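Local coordinates for protein ATP-dependent 6-phosphofructokinase isozyme 2 (Escherichia coli, PDB 3N1C) that phosphorylates fructose 6-phosphate with ATP to give fructose 1,6-bisphosphate, the first committing step of glycolysis, working as a magnesium-dependent homodimer, at residues D14-T19 with N92-V97; V252-S257 with A285-Q290; G62-E67 with K86-Q91. All coordinates share one frame; numbering follows the deposited sequence.

How the contacts relate
Three contacts converge on one fructose 6-phosphate in a ribokinase-like fold. Contact 1 pairs parallel strands of the small four-stranded sheet, chiefly by main-chain hydrogen bonds; contact 3, nested within the chain loop that contact 1 closes, ties a glycine-rich helix start to the loop entering strand 91-97 and includes the exposed Trp88. These two touch each other, and both meet the second subunit. Contact 2 lies deeper, its centre about 11 Å from the chain centre (contacts 1 and 3: about 20 and 21 Å), and joins the start of one helix to the end of another without a hydrogen bond between them. Among the three, contacts 1 and 2 take sugar hydroxyls and contact 3 the phosphate.

Contact 1 of 3, residues D14-T19 with N92-V97; sequences DSATIT and NLHVHV. With F6P (6-O-phosphono-beta-D-fructofuranose), chain E.
Ser15 has its OG turned to lie between the backbone N and the carbonyl carbon (chi1 60°), which aims the hydroxyl at the carbonyl of Asn92. OG of Ser15 donates to O of Asn92 at 2.7 Å, tilted off the carbonyl plane, and the N of Ser15 donates to the same oxygen, so two bonds grip one acceptor. The same OG also touches CD1 of Leu93 at 3.4 Å. From there the strands run parallel in register: His94 N bonds to Ser15 O, Thr17 N to His94 O, His96 N to Thr17 O in a nearly straight bond, and Thr19 N to His96 O.

On the sheet face that holds Ser15 and Leu93, the CG2 methyls of Thr17 and Val95 lie alongside each other, and CG2 of Thr19 reaches CG1 of Val95 at 3.7 Å. The threonine hydroxyls bond to the carbonyls of Thr31 and Arg29, while Leu93 and Val95 also pack on the second subunit. On the other face CG2 of Ile18 meets the edge of the His96 ring in its plane, 4.0 Å from CD2.

At the start of the pair, Asp14 and Asn92 hold the sugar. Asp14 OD1 accepts from F6P O4 at 2.6 Å and its OD2 accepts a bond from O3 whose very short length is doubtful, while Asn92 ND2 gives a fairly straight bond to O4 at 2.8 Å. Asn92 OD1 is held by the N of Met108, which fixes which end of the amide faces the ligand. Lys27 and Arg29 of the second subunit also bond to this substrate. Such a small sheet, reaching over the substrate and packing against its dimer mate, is the lid characteristic of the PfkB branch of the ribokinase superfamily.

Contact 2 of 3, residues V252-S257 with A285-Q290; sequences VGAGDS and AATLNQ. With F6P (6-O-phosphono-beta-D-fructofuranose), chain E.
Gly253 O, just after the potassium-site residue Val252, lies 3.7 Å from CB of Ala286. The backbone of Gly253, N-cap of helix 254-267, takes a turn (phi 88°) that would press a side chain against the preceding carbonyl. Ala254 puts its CB against CG2 of Thr287 at 3.5 Å, closer than two methyls usually sit. Its position anti to the carbonyl carbon carries that Thr287 methyl to Ala254, while Thr287 OG1 bonds back to the carbonyl of Ser284.

Asp256, two residues on, turns to the substrate instead: OD1 accepts from F6P O1 at 2.8 Å and also from ND2 of Asn43. It is probably the catalytic residue, as in relatives, and O1 is the hydroxyl that becomes phosphorylated. Replacing Asp256 with an alanine would probably leave that hydroxyl without its carboxylate acceptor and Asn43 ND2 without one of its acceptors. Ser257 OG donates to Gly253 O at 2.9 Å, from the opposite face of that carbonyl to its own N, is also hydrogen-bonded to the N of Cys295, and lies 3.8 Å from the methyl of Ala286.

Ala286 and Asn289 also belong to the potassium site. Methyls meet each other, and the Gly253 O and Ser257 OG they touch are already hydrogen-bonded within 252-257; with no polar bond crossing, the chemistry implies close, largely apolar seating of the potassium-binding helix end against the helix start that carries the probable catalytic aspartate.

Contact 3 of 3, residues G62-E67 with K86-Q91; sequences GGATGE and KDWTRQ. With F6P (6-O-phosphono-beta-D-fructofuranose), chain E.
A glycine-rich turn leading from strand 55-62 into helix 63-75 of this ribokinase-like fold is met here by the loop that enters strand 91-97 and carries the phosphate-binding Arg90. Thr89 takes part in every hydrogen bond between the two segments. Its N donates to Gly62 O at 3.0 Å, coming from above the carbonyl plane, while Gly66 N reaches the same oxygen from the opposite face; its OG1 accepts a nearly straight bond from Gly62 N at 3.1 Å. The exchange is completed by Thr65, whose OG1 sits between the backbone N and the carbonyl carbon (chi1 47°) and so meets Thr89 O in the carbonyl plane, on a lone pair, at 2.8 Å.

Trp88 lays one face of its indole over the turn. The CA of Gly63 lies over the five-membered ring in a CH-pi contact, Ala64 N sits above the six-membered part, and CB of Ala64 touches CH2 of Trp88 at 3.6 Å. Trp88 and Ala64 also pack on Ala64 and Trp88 of the second subunit.

Beyond Thr89, the extended Arg90 side chain is steadied by the carbonyls of Ala10, Pro11 and Met108. The substrate phosphate lies at the edge of the guanidinium, in its plane, where NH1 and NH2 of Arg90 both donate to F6P O2P, at 2.7 Å and 2.9 Å.

Contact 1 of 3, residues D14-T19 with N92-V97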
loop_
_atom_site.group_PDB
_atom_site.type_symbol
_atom_site.label_atom_id
_atom_site.label_comp_id
_atom_site.label_asym_id
_atom_site.label_seq_id
_atom_site.Cartn_x
_atom_site.Cartn_y
_atom_site.Cartn_z
ATOM N N ASP A 14 -13.095 -8.382 -21.522
ATOM C CA ASP A 14 -12.883 -7.710 -20.245
ATOM C C ASP A 14 -13.949 -8.102 -19.219
ATOM O O ASP A 14 -15.129 -7.817 -19.408
ATOM C CB ASP A 14 -12.927 -6.184 -20.432
ATOM C CG ASP A 14 -11.678 -5.625 -21.082
ATOM O OD1 ASP A 14 -10.719 -6.383 -21.341
ATOM O OD2 ASP A 14 -11.663 -4.405 -21.341
ATOM N N SER A 15 -13.536 -8.737 -18.129
ATOM C CA SER A 15 -14.457 -9.028 -17.034
ATOM C C SER A 15 -14.277 -7.979 -15.937
ATOM O O SER A 15 -13.160 -7.522 -15.681
ATOM C CB SER A 15 -14.225 -10.438 -16.486
ATOM O OG SER A 15 -12.902 -10.572 -15.997
ATOM N N ALA A 16 -15.381 -7.582 -15.313
ATOM C CA ALA A 16 -15.352 -6.598 -14.234
ATOM C C ALA A 16 -16.140 -7.101 -13.028
ATOM O O ALA A 16 -17.213 -7.688 -13.180
ATOM C CB ALA A 16 -15.909 -5.270 -14.713
ATOM N N THR A 17 -15.604 -6.871 -11.832
ATOM C CA THR A 17 -16.243 -7.343 -10.611
ATOM C C THR A 17 -16.086 -6.336 -9.476
ATOM O O THR A 17 -15.268 -5.419 -9.548
ATOM C CB THR A 17 -15.676 -8.701 -10.149
ATOM O OG1 THR A 17 -16.455 -9.197 -9.057
ATOM C CG2 THR A 17 -14.233 -8.555 -9.689
ATOM N N ILE A 18 -16.873 -6.524 -8.425
ATOM C CA ILE A 18 -16.838 -5.630 -7.275
ATOM C C ILE A 18 -16.565 -6.427 -6.013
ATOM O O ILE A 18 -17.103 -7.520 -5.824
ATOM C CB ILE A 18 -18.171 -4.878 -7.103
ATOM C CG1 ILE A 18 -18.622 -4.269 -8.432
ATOM C CG2 ILE A 18 -18.044 -3.805 -6.030
ATOM C CD1 ILE A 18 -20.065 -3.809 -8.425
ATOM N N THR A 19 -15.718 -5.878 -5.154
ATOM C CA THR A 19 -15.398 -6.510 -3.882
ATOM C C THR A 19 -15.220 -5.410 -2.840
ATOM O O THR A 19 -14.716 -4.333 -3.155
ATOM C CB THR A 19 -14.139 -7.380 -4.009
ATOM O OG1 THR A 19 -14.007 -8.222 -2.858
ATOM C CG2 THR A 19 -12.906 -6.519 -4.170
ATOM N N ASN A 92 -9.320 -10.458 -19.263
ATOM C CA ASN A 92 -8.708 -9.594 -18.264
ATOM C C ASN A 92 -9.675 -9.303 -17.123
ATOM O O ASN A 92 -10.889 -9.402 -17.291
ATOM C CB ASN A 92 -8.203 -8.307 -18.917
ATOM C CG ASN A 92 -7.042 -8.561 -19.867
ATOM O OD1 ASN A 92 -6.405 -9.612 -19.805
ATOM N ND2 ASN A 92 -6.753 -7.595 -20.741
ATOM N N LEU A 93 -9.142 -8.961 -15.958
ATOM C CA LEU A 93 -9.989 -8.740 -14.796
ATOM C C LEU A 93 -9.879 -7.319 -14.273
ATOM O O LEU A 93 -8.787 -6.840 -13.974
ATOM C CB LEU A 93 -9.661 -9.737 -13.681
ATOM C CG LEU A 93 -10.548 -9.599 -12.439
ATOM C CD1 LEU A 93 -12.014 -9.816 -12.789
ATOM C CD2 LEU A 93 -10.109 -10.557 -11.347
ATOM N N HIS A 94 -11.024 -6.653 -14.170
ATOM C CA HIS A 94 -11.102 -5.321 -13.588
ATOM C C HIS A 94 -11.788 -5.425 -12.240
ATOM O O HIS A 94 -12.915 -5.911 -12.155
ATOM C CB HIS A 94 -11.909 -4.393 -14.504
ATOM C CG HIS A 94 -12.216 -3.061 -13.893
ATOM N ND1 HIS A 94 -11.523 -1.917 -14.220
ATOM C CD2 HIS A 94 -13.132 -2.699 -12.965
ATOM C CE1 HIS A 94 -12.005 -0.901 -13.523
ATOM N NE2 HIS A 94 -12.978 -1.348 -12.754
ATOM N N VAL A 95 -11.121 -4.971 -11.183
ATOM C CA VAL A 95 -11.686 -5.077 -9.845
ATOM C C VAL A 95 -11.914 -3.716 -9.187
ATOM O O VAL A 95 -10.981 -2.927 -9.023
ATOM C CB VAL A 95 -10.791 -5.936 -8.930
ATOM C CG1 VAL A 95 -11.471 -6.167 -7.594
ATOM C CG2 VAL A 95 -10.463 -7.266 -9.610
ATOM N N HIS A 96 -13.158 -3.455 -8.805
ATOM C CA HIS A 96 -13.504 -2.223 -8.102
ATOM C C HIS A 96 -13.678 -2.473 -6.611
ATOM O O HIS A 96 -14.487 -3.306 -6.211
ATOM C CB HIS A 96 -14.786 -1.617 -8.672
ATOM C CG HIS A 96 -15.303 -0.455 -7.882
ATOM N ND1 HIS A 96 -14.866 0.835 -8.085
ATOM C CD2 HIS A 96 -16.216 -0.392 -6.884
ATOM C CE1 HIS A 96 -15.489 1.647 -7.248
ATOM N NE2 HIS A 96 -16.313 0.928 -6.508
ATOM N N VAL A 97 -12.927 -1.743 -5.791
ATOM C CA VAL A 97 -12.979 -1.924 -4.347
ATOM C C VAL A 97 -13.873 -0.879 -3.673
ATOM O O VAL A 97 -13.651 0.323 -3.804
ATOM C CB VAL A 97 -11.574 -1.880 -3.734
ATOM C CG1 VAL A 97 -11.626 -2.294 -2.282
ATOM C CG2 VAL A 97 -10.633 -2.792 -4.521
HETATM O O1 F6P E . -6.891 0.163 -23.132
HETATM C C1 F6P E . -7.873 -0.560 -22.455
HETATM C C2 F6P E . -7.981 -1.978 -23.099
HETATM O O2 F6P E . -7.304 -2.317 -24.331
HETATM C C3 F6P E . -8.771 -3.076 -22.373
HETATM O O3 F6P E . -10.113 -3.238 -22.721
HETATM C C4 F6P E . -7.895 -4.194 -21.942
HETATM O O4 F6P E . -8.301 -5.321 -21.214
HETATM C C5 F6P E . -6.496 -3.626 -21.932
HETATM O O5 F6P E . -6.671 -2.249 -22.418
HETATM C C6 F6P E . -5.529 -4.427 -22.820
HETATM O O6 F6P E . -4.249 -3.863 -22.680
HETATM P P F6P E . -2.996 -4.263 -23.684
HETATM O O1P F6P E . -3.373 -3.937 -25.259
HETATM O O2P F6P E . -2.642 -5.865 -23.567
HETATM O O3P F6P E . -1.834 -3.461 -23.323
#

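Contact 2 of 3, residues V252-S257 with A285-Q290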
loop_
_atom_site.group_PDB
_atom_site.type_symbol
_atom_site.label_atom_id
_atom_site.label_comp_id
_atom_site.label_asym_id
_atom_site.label_seq_id
_atom_site.Cartn_x
_atom_site.Cartn_y
_atom_site.Cartn_z
ATOM N N VAL A 252 -9.393 5.284 -16.888
ATOM C CA VAL A 252 -9.380 4.229 -17.860
ATOM C C VAL A 252 -10.360 4.504 -18.990
ATOM O O VAL A 252 -11.399 5.049 -18.799
ATOM C CB VAL A 252 -9.431 2.803 -17.246
ATOM C CG1 VAL A 252 -9.332 2.829 -15.748
ATOM C CG2 VAL A 252 -10.579 2.070 -17.734
ATOM N N GLY A 253 -9.975 4.171 -20.187
ATOM C CA GLY A 253 -10.755 4.514 -21.338
ATOM C C GLY A 253 -10.460 5.871 -21.949
ATOM O O GLY A 253 -10.896 6.104 -23.027
ATOM N N ALA A 254 -9.682 6.705 -21.261
ATOM C CA ALA A 254 -9.240 7.997 -21.793
ATOM C C ALA A 254 -8.313 7.923 -23.022
ATOM O O ALA A 254 -8.471 8.698 -23.964
ATOM C CB ALA A 254 -8.590 8.826 -20.689
ATOM N N GLY A 255 -7.351 6.998 -23.008
ATOM C CA GLY A 255 -6.412 6.853 -24.103
ATOM C C GLY A 255 -7.072 6.392 -25.390
ATOM O O GLY A 255 -6.914 7.018 -26.445
ATOM N N ASP A 256 -7.813 5.291 -25.308
ATOM C CA ASP A 256 -8.483 4.730 -26.477
ATOM C C ASP A 256 -9.520 5.690 -27.054
ATOM O O ASP A 256 -9.632 5.836 -28.271
ATOM C CB ASP A 256 -9.143 3.396 -26.125
ATOM C CG ASP A 256 -8.132 2.298 -25.858
ATOM O OD1 ASP A 256 -8.466 1.346 -25.121
ATOM O OD2 ASP A 256 -7.001 2.388 -26.382
ATOM N N SER A 257 -10.273 6.344 -26.176
ATOM C CA SER A 257 -11.284 7.303 -26.605
ATOM C C SER A 257 -10.622 8.469 -27.328
ATOM O O SER A 257 -11.127 8.963 -28.336
ATOM C CB SER A 257 -12.086 7.811 -25.406
ATOM O OG SER A 257 -12.942 6.801 -24.900
ATOM N N ALA A 285 -14.062 13.463 -21.527
ATOM C CA ALA A 285 -15.408 12.906 -21.391
ATOM C C ALA A 285 -15.376 11.484 -20.831
ATOM O O ALA A 285 -16.231 11.109 -20.029
ATOM C CB ALA A 285 -16.152 12.935 -22.735
ATOM N N ALA A 286 -14.402 10.686 -21.261
ATOM C CA ALA A 286 -14.289 9.319 -20.753
ATOM C C ALA A 286 -14.027 9.312 -19.247
ATOM O O ALA A 286 -14.601 8.507 -18.509
ATOM C CB ALA A 286 -13.196 8.552 -21.491
ATOM N N THR A 287 -13.175 10.222 -18.787
ATOM C CA THR A 287 -12.781 10.223 -17.384
ATOM C C THR A 287 -13.848 10.840 -16.475
ATOM O O THR A 287 -13.709 10.829 -15.254
ATOM C CB THR A 287 -11.402 10.908 -17.156
ATOM O OG1 THR A 287 -11.550 12.329 -17.210
ATOM C CG2 THR A 287 -10.404 10.470 -18.204
ATOM N N LEU A 288 -14.910 11.371 -17.075
ATOM C CA LEU A 288 -16.063 11.833 -16.312
ATOM C C LEU A 288 -16.792 10.646 -15.695
ATOM O O LEU A 288 -17.410 10.762 -14.636
ATOM C CB LEU A 288 -17.048 12.565 -17.222
ATOM C CG LEU A 288 -16.739 13.968 -17.738
ATOM C CD1 LEU A 288 -17.825 14.392 -18.703
ATOM C CD2 LEU A 288 -16.640 14.954 -16.584
ATOM N N ASN A 289 -16.730 9.511 -16.381
ATOM C CA ASN A 289 -17.417 8.303 -15.945
ATOM C C ASN A 289 -16.544 7.392 -15.096
ATOM O O ASN A 289 -15.347 7.256 -15.335
ATOM C CB ASN A 289 -17.941 7.527 -17.155
ATOM C CG ASN A 289 -18.611 8.422 -18.179
ATOM O OD1 ASN A 289 -19.455 9.250 -17.842
ATOM N ND2 ASN A 289 -18.239 8.256 -19.441
ATOM N N GLN A 290 -17.153 6.760 -14.101
ATOM C CA GLN A 290 -16.430 5.825 -13.258
ATOM C C GLN A 290 -16.180 4.555 -14.055
ATOM O O GLN A 290 -16.857 4.293 -15.046
ATOM C CB GLN A 290 -17.231 5.501 -11.996
ATOM C CG GLN A 290 -17.757 6.718 -11.259
ATOM C CD GLN A 290 -18.386 6.362 -9.927
ATOM O OE1 GLN A 290 -18.125 5.298 -9.369
ATOM N NE2 GLN A 290 -19.222 7.255 -9.412
HETATM O O1 F6P E . -6.891 0.163 -23.132
HETATM C C1 F6P E . -7.873 -0.560 -22.455
HETATM C C2 F6P E . -7.981 -1.978 -23.099
HETATM O O2 F6P E . -7.304 -2.317 -24.331
HETATM C C3 F6P E . -8.771 -3.076 -22.373
HETATM O O3 F6P E . -10.113 -3.238 -22.721
HETATM C C4 F6P E . -7.895 -4.194 -21.942
HETATM O O4 F6P E . -8.301 -5.321 -21.214
HETATM C C5 F6P E . -6.496 -3.626 -21.932
HETATM O O5 F6P E . -6.671 -2.249 -22.418
HETATM C C6 F6P E . -5.529 -4.427 -22.820
HETATM O O6 F6P E . -4.249 -3.863 -22.680
HETATM P P F6P E . -2.996 -4.263 -23.684
HETATM O O1P F6P E . -3.373 -3.937 -25.259
HETATM O O2P F6P E . -2.642 -5.865 -23.567
HETATM O O3P F6P E . -1.834 -3.461 -23.323
#

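Contact 3 of 3, residues G62-E67 with K86-Q91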
loop_
_atom_site.group_PDB
_atom_site.type_symbol
_atom_site.label_atom_id
_atom_site.label_comp_id
_atom_site.label_asym_id
_atom_site.label_seq_id
_atom_site.Cartn_x
_atom_site.Cartn_y
_atom_site.Cartn_z
ATOM N N GLY A 62 -11.076 -16.371 -30.460
ATOM C CA GLY A 62 -10.940 -17.796 -30.211
ATOM C C GLY A 62 -11.748 -18.298 -29.034
ATOM O O GLY A 62 -11.905 -17.595 -28.036
ATOM N N GLY A 63 -12.263 -19.520 -29.151
ATOM C CA GLY A 63 -12.978 -20.158 -28.058
ATOM C C GLY A 63 -14.247 -19.430 -27.660
ATOM O O GLY A 63 -14.647 -18.459 -28.301
ATOM N N ALA A 64 -14.883 -19.902 -26.592
ATOM C CA ALA A 64 -16.125 -19.302 -26.117
ATOM C C ALA A 64 -15.933 -17.842 -25.713
ATOM O O ALA A 64 -16.853 -17.030 -25.830
ATOM C CB ALA A 64 -16.693 -20.105 -24.960
ATOM N N THR A 65 -14.742 -17.512 -25.226
ATOM C CA THR A 65 -14.448 -16.134 -24.844
ATOM C C THR A 65 -14.447 -15.240 -26.078
ATOM O O THR A 65 -14.945 -14.119 -26.047
ATOM C CB THR A 65 -13.092 -16.015 -24.116
ATOM O OG1 THR A 65 -12.093 -16.740 -24.842
ATOM C CG2 THR A 65 -13.191 -16.576 -22.705
ATOM N N GLY A 66 -13.876 -15.743 -27.164
ATOM C CA GLY A 66 -13.884 -15.027 -28.423
ATOM C C GLY A 66 -15.306 -14.789 -28.894
ATOM O O GLY A 66 -15.644 -13.687 -29.322
ATOM N N GLU A 67 -16.142 -15.822 -28.802
ATOM C CA GLU A 67 -17.556 -15.708 -29.154
ATOM C C GLU A 67 -18.274 -14.687 -28.286
ATOM O O GLU A 67 -19.114 -13.931 -28.774
ATOM C CB GLU A 67 -18.258 -17.059 -29.018
ATOM C CG GLU A 67 -17.817 -18.094 -30.027
ATOM C CD GLU A 67 -18.416 -19.458 -29.745
ATOM O OE1 GLU A 67 -17.718 -20.466 -29.981
ATOM O OE2 GLU A 67 -19.574 -19.523 -29.278
ATOM N N LYS A 86 -7.492 -20.489 -32.952
ATOM C CA LYS A 86 -7.418 -21.687 -32.100
ATOM C C LYS A 86 -7.227 -21.456 -30.591
ATOM O O LYS A 86 -7.902 -22.082 -29.773
ATOM C CB LYS A 86 -6.328 -22.633 -32.616
ATOM C CG LYS A 86 -6.718 -23.406 -33.865
ATOM C CD LYS A 86 -5.593 -24.321 -34.320
ATOM C CE LYS A 86 -5.385 -25.469 -33.344
ATOM N NZ LYS A 86 -4.789 -25.005 -32.061
ATOM N N ASP A 87 -6.316 -20.552 -30.230
ATOM C CA ASP A 87 -6.090 -20.187 -28.836
ATOM C C ASP A 87 -7.197 -19.242 -28.339
ATOM O O ASP A 87 -7.568 -18.283 -29.022
ATOM C CB ASP A 87 -4.704 -19.558 -28.675
ATOM C CG ASP A 87 -4.175 -19.655 -27.252
ATOM O OD1 ASP A 87 -4.530 -20.626 -26.548
ATOM O OD2 ASP A 87 -3.398 -18.762 -26.839
ATOM N N TRP A 88 -7.729 -19.524 -27.153
ATOM C CA TRP A 88 -8.872 -18.786 -26.619
ATOM C C TRP A 88 -8.554 -17.327 -26.288
ATOM O O TRP A 88 -7.526 -17.025 -25.684
ATOM C CB TRP A 88 -9.419 -19.484 -25.375
ATOM C CG TRP A 88 -10.353 -20.620 -25.666
ATOM C CD1 TRP A 88 -10.235 -21.553 -26.660
ATOM C CD2 TRP A 88 -11.542 -20.955 -24.941
ATOM N NE1 TRP A 88 -11.283 -22.441 -26.602
ATOM C CE2 TRP A 88 -12.100 -22.096 -25.555
ATOM C CE3 TRP A 88 -12.194 -20.399 -23.834
ATOM C CZ2 TRP A 88 -13.275 -22.691 -25.100
ATOM C CZ3 TRP A 88 -13.360 -20.991 -23.381
ATOM C CH2 TRP A 88 -13.889 -22.124 -24.015
ATOM N N THR A 89 -9.455 -16.429 -26.682
ATOM C CA THR A 89 -9.323 -15.007 -26.373
ATOM C C THR A 89 -9.076 -14.785 -24.884
ATOM O O THR A 89 -9.775 -15.344 -24.046
ATOM C CB THR A 89 -10.595 -14.238 -26.789
ATOM O OG1 THR A 89 -10.736 -14.295 -28.211
ATOM C CG2 THR A 89 -10.518 -12.788 -26.355
ATOM N N ARG A 90 -8.079 -13.970 -24.559
ATOM C CA ARG A 90 -7.756 -13.690 -23.162
ATOM C C ARG A 90 -8.914 -13.005 -22.436
ATOM O O ARG A 90 -9.745 -12.318 -23.046
ATOM C CB ARG A 90 -6.510 -12.813 -23.064
ATOM C CG ARG A 90 -6.746 -11.389 -23.540
ATOM C CD ARG A 90 -5.546 -10.501 -23.309
ATOM N NE ARG A 90 -5.593 -9.310 -24.155
ATOM C CZ ARG A 90 -4.858 -8.217 -23.958
ATOM N NH1 ARG A 90 -4.020 -8.155 -22.933
ATOM N NH2 ARG A 90 -4.966 -7.178 -24.785
ATOM N N GLN A 91 -8.944 -13.187 -21.121
ATOM C CA GLN A 91 -9.949 -12.564 -20.273
ATOM C C GLN A 91 -9.252 -11.781 -19.169
ATOM O O GLN A 91 -8.650 -12.361 -18.262
ATOM C CB GLN A 91 -10.895 -13.619 -19.683
ATOM C CG GLN A 91 -11.935 -13.070 -18.705
ATOM C CD GLN A 91 -13.011 -14.087 -18.346
ATOM O OE1 GLN A 91 -13.462 -14.863 -19.192
ATOM N NE2 GLN A 91 -13.440 -14.074 -17.087
HETATM O O1 F6P E . -6.891 0.163 -23.132
HETATM C C1 F6P E . -7.873 -0.560 -22.455
HETATM C C2 F6P E . -7.981 -1.978 -23.099
HETATM O O2 F6P E . -7.304 -2.317 -24.331
HETATM C C3 F6P E . -8.771 -3.076 -22.373
HETATM O O3 F6P E . -10.113 -3.238 -22.721
HETATM C C4 F6P E . -7.895 -4.194 -21.942
HETATM O O4 F6P E . -8.301 -5.321 -21.214
HETATM C C5 F6P E . -6.496 -3.626 -21.932
HETATM O O5 F6P E . -6.671 -2.249 -22.418
HETATM C C6 F6P E . -5.529 -4.427 -22.820
HETATM O O6 F6P E . -4.249 -3.863 -22.680
HETATM P P F6P E . -2.996 -4.263 -23.684
HETATM O O1P F6P E . -3.373 -3.937 -25.259
HETATM O O2P F6P E . -2.642 -5.865 -23.567
HETATM O O3P F6P E . -1.834 -3.461 -23.323
#